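Local coordinates for protein cyclic GMP-AMP synthase-like receptor (PDB 7LT2) that senses double-stranded RNA and synthesises cyclic GMP-AMP (2',3'-cGAMP) from ATP and GTP in innate immunity, at residues A[371-375]-A[376-380]. Numbering follows the deposited sequence.
Sequences YTKYI and QGEDV
The carbonyl oxygen of Lys373 accepts the shortest bond of this helix end, from Glu378 N at 2.9 Å with an N-H...O angle of 157°, and Gly377 N lies 3.1 Å from the same Lys373 O. This 6→1 bond, paired with the 5→2 bond from Gly377 N to Tyr374 O, defines a Schellman motif, here ending helix 368-375; Gly377 supplies the reversal with its positive phi (91°), in a backbone region that glycine adopts readily. The 5→2 bond is the longer of the two, 3.2 Å between Gly377 N and Tyr374 O, and its donor stands 66° out of the carbonyl plane rather than on a lone pair. One residue earlier, Gln376 N keeps the i to i-4 bond to Thr372 O at 3.0 Å. Arg12 NH1, from helix 5-13, bonds to both Tyr374 O and Glu378 O, tying the helix end and the departing chain to the N-terminal helix; Val380 and Arg12 add a backbone bond. The side chains of Thr372 and Gln376 run side by side, with the methyl CG2 of Thr372 3.5 Å from Gln376 NE2; Thr372 OG1, set beside its own backbone N, instead bonds to Lys368 O one turn earlier. Lys373, extended beyond CG, crosses the carboxylate end of Glu378 at a slant: the closest approach is Lys373 CD to Glu378 OE1, 3.3 Å, a contact of methylene with oxygen. The ammonium is farther off, Lys373 NZ lying 4.5 Å from Glu378 OE1, too far for a salt bridge, so any attraction is probably modest at this surface site. Farther along, Val380 turns its CG1 methyl across the lysine chain, 4.0 Å from Lys373 CD.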
ATOM      1  N   TYR A 371      -8.961  -9.790  25.337  1.00 26.48           N
ATOM      2  CA  TYR A 371      -8.325  -9.671  26.643  1.00 26.66           C
ATOM      3  C   TYR A 371      -8.479 -10.947  27.460  1.00 29.70           C
ATOM      4  O   TYR A 371      -7.575 -11.308  28.224  1.00 27.50           O
ATOM      5  CB  TYR A 371      -8.905  -8.479  27.404  1.00 26.85           C
ATOM      6  CG  TYR A 371      -8.129  -8.132  28.651  1.00 27.46           C
ATOM      7  CD1 TYR A 371      -7.032  -7.285  28.594  1.00 27.14           C
ATOM      8  CD2 TYR A 371      -8.494  -8.650  29.888  1.00 28.41           C
ATOM      9  CE1 TYR A 371      -6.318  -6.967  29.733  1.00 30.41           C
ATOM     10  CE2 TYR A 371      -7.787  -8.333  31.031  1.00 31.56           C
ATOM     11  CZ  TYR A 371      -6.700  -7.491  30.947  1.00 30.76           C
ATOM     12  OH  TYR A 371      -5.991  -7.173  32.083  1.00 31.41           O
ATOM     13  N   THR A 372      -9.610 -11.640  27.319  1.00 28.44           N
ATOM     14  CA  THR A 372      -9.793 -12.905  28.018  1.00 28.17           C
ATOM     15  C   THR A 372      -8.790 -13.944  27.530  1.00 30.28           C
ATOM     16  O   THR A 372      -8.157 -14.637  28.334  1.00 30.62           O
ATOM     17  CB  THR A 372     -11.228 -13.400  27.833  1.00 33.42           C
ATOM     18  OG1 THR A 372     -12.135 -12.492  28.474  1.00 34.52           O
ATOM     19  CG2 THR A 372     -11.394 -14.789  28.430  1.00 31.52           C
ATOM     20  N   LYS A 373      -8.622 -14.059  26.210  1.00 31.14           N
ATOM     21  CA  LYS A 373      -7.628 -14.986  25.675  1.00 29.36           C
ATOM     22  C   LYS A 373      -6.217 -14.570  26.067  1.00 29.80           C
ATOM     23  O   LYS A 373      -5.355 -15.425  26.302  1.00 30.97           O
ATOM     24  CB  LYS A 373      -7.751 -15.067  24.153  1.00 32.30           C
ATOM     25  CG  LYS A 373      -9.144 -15.432  23.669  1.00 32.67           C
ATOM     26  CD  LYS A 373      -9.174 -15.680  22.169  1.00 38.03           C
ATOM     27  CE  LYS A 373     -10.572 -16.064  21.717  1.00 44.56           C
ATOM     28  NZ  LYS A 373     -10.600 -16.447  20.283  1.00 45.69           N
ATOM     29  N   TYR A 374      -5.967 -13.263  26.133  1.00 26.37           N
ATOM     30  CA  TYR A 374      -4.674 -12.750  26.575  1.00 27.52           C
ATOM     31  C   TYR A 374      -4.336 -13.240  27.979  1.00 31.92           C
ATOM     32  O   TYR A 374      -3.249 -13.780  28.218  1.00 30.07           O
ATOM     33  CB  TYR A 374      -4.707 -11.221  26.504  1.00 29.00           C
ATOM     34  CG  TYR A 374      -3.532 -10.481  27.095  1.00 27.14           C
ATOM     35  CD1 TYR A 374      -2.282 -10.505  26.483  1.00 28.21           C
ATOM     36  CD2 TYR A 374      -3.689  -9.708  28.240  1.00 30.77           C
ATOM     37  CE1 TYR A 374      -1.212  -9.806  27.022  1.00 30.29           C
ATOM     38  CE2 TYR A 374      -2.630  -9.005  28.781  1.00 31.96           C
ATOM     39  CZ  TYR A 374      -1.395  -9.057  28.169  1.00 26.32           C
ATOM     40  OH  TYR A 374      -0.347  -8.355  28.715  1.00 31.28           O
ATOM     41  N   ILE A 375      -5.268 -13.076  28.920  1.00 31.80           N
ATOM     42  CA  ILE A 375      -5.021 -13.494  30.297  1.00 31.97           C
ATOM     43  C   ILE A 375      -4.844 -15.007  30.375  1.00 33.47           C
ATOM     44  O   ILE A 375      -4.017 -15.513  31.145  1.00 41.14           O
ATOM     45  CB  ILE A 375      -6.159 -13.005  31.212  1.00 31.27           C
ATOM     46  CG1 ILE A 375      -6.194 -11.479  31.244  1.00 35.87           C
ATOM     47  CG2 ILE A 375      -6.006 -13.566  32.618  1.00 35.56           C
ATOM     48  CD1 ILE A 375      -4.920 -10.854  31.751  1.00 38.53           C
ATOM     49  N   GLN A 376      -5.605 -15.752  29.574  1.00 37.64           N
ATOM     50  CA  GLN A 376      -5.548 -17.209  29.598  1.00 36.44           C
ATOM     51  C   GLN A 376      -4.334 -17.777  28.867  1.00 33.20           C
ATOM     52  O   GLN A 376      -4.175 -19.002  28.831  1.00 41.36           O
ATOM     53  CB  GLN A 376      -6.827 -17.795  28.997  1.00 35.97           C
ATOM     54  CG  GLN A 376      -8.091 -17.503  29.791  1.00 46.11           C
ATOM     55  CD  GLN A 376      -9.350 -17.871  29.022  1.00 45.19           C
ATOM     56  OE1 GLN A 376      -9.300 -18.123  27.816  1.00 59.19           O
ATOM     57  NE2 GLN A 376     -10.483 -17.899  29.714  1.00 48.83           N
ATOM     58  N   GLY A 377      -3.486 -16.934  28.283  1.00 31.17           N
ATOM     59  CA  GLY A 377      -2.248 -17.386  27.678  1.00 29.65           C
ATOM     60  C   GLY A 377      -2.312 -17.749  26.211  1.00 38.95           C
ATOM     61  O   GLY A 377      -1.331 -18.294  25.686  1.00 36.09           O
ATOM     62  N   GLU A 378      -3.414 -17.456  25.527  1.00 29.99           N
ATOM     63  CA  GLU A 378      -3.575 -17.863  24.140  1.00 35.85           C
ATOM     64  C   GLU A 378      -2.764 -16.976  23.199  1.00 30.18           C
ATOM     65  O   GLU A 378      -2.484 -15.809  23.492  1.00 28.54           O
ATOM     66  CB  GLU A 378      -5.047 -17.817  23.737  1.00 33.66           C
ATOM     67  CG  GLU A 378      -5.933 -18.773  24.504  1.00 41.14           C
ATOM     68  CD  GLU A 378      -7.311 -18.907  23.884  1.00 45.40           C
ATOM     69  OE1 GLU A 378      -7.477 -18.505  22.711  1.00 44.18           O
ATOM     70  OE2 GLU A 378      -8.223 -19.417  24.568  1.00 50.84           O
ATOM     71  N   ASP A 379      -2.402 -17.548  22.048  1.00 29.58           N
ATOM     72  CA  ASP A 379      -1.722 -16.857  20.952  1.00 30.27           C
ATOM     73  C   ASP A 379      -2.598 -17.021  19.716  1.00 30.11           C
ATOM     74  O   ASP A 379      -2.675 -18.116  19.145  1.00 31.65           O
ATOM     75  CB  ASP A 379      -0.320 -17.436  20.726  1.00 30.44           C
ATOM     76  CG  ASP A 379       0.461 -16.723  19.618  1.00 33.78           C
ATOM     77  OD1 ASP A 379      -0.141 -16.048  18.753  1.00 25.43           O
ATOM     78  OD2 ASP A 379       1.706 -16.848  19.606  1.00 31.99           O
ATOM     79  N   VAL A 380      -3.260 -15.937  19.300  1.00 24.80           N
ATOM     80  CA  VAL A 380      -4.182 -16.006  18.170  1.00 24.43           C
ATOM     81  C   VAL A 380      -3.499 -15.720  16.842  1.00 26.84           C
ATOM     82  O   VAL A 380      -4.133 -15.864  15.784  1.00 29.68           O
ATOM     83  CB  VAL A 380      -5.369 -15.037  18.357  1.00 30.51           C
ATOM     84  CG1 VAL A 380      -6.033 -15.260  19.713  1.00 30.80           C
ATOM     85  CG2 VAL A 380      -4.924 -13.588  18.198  1.00 26.89           C
TER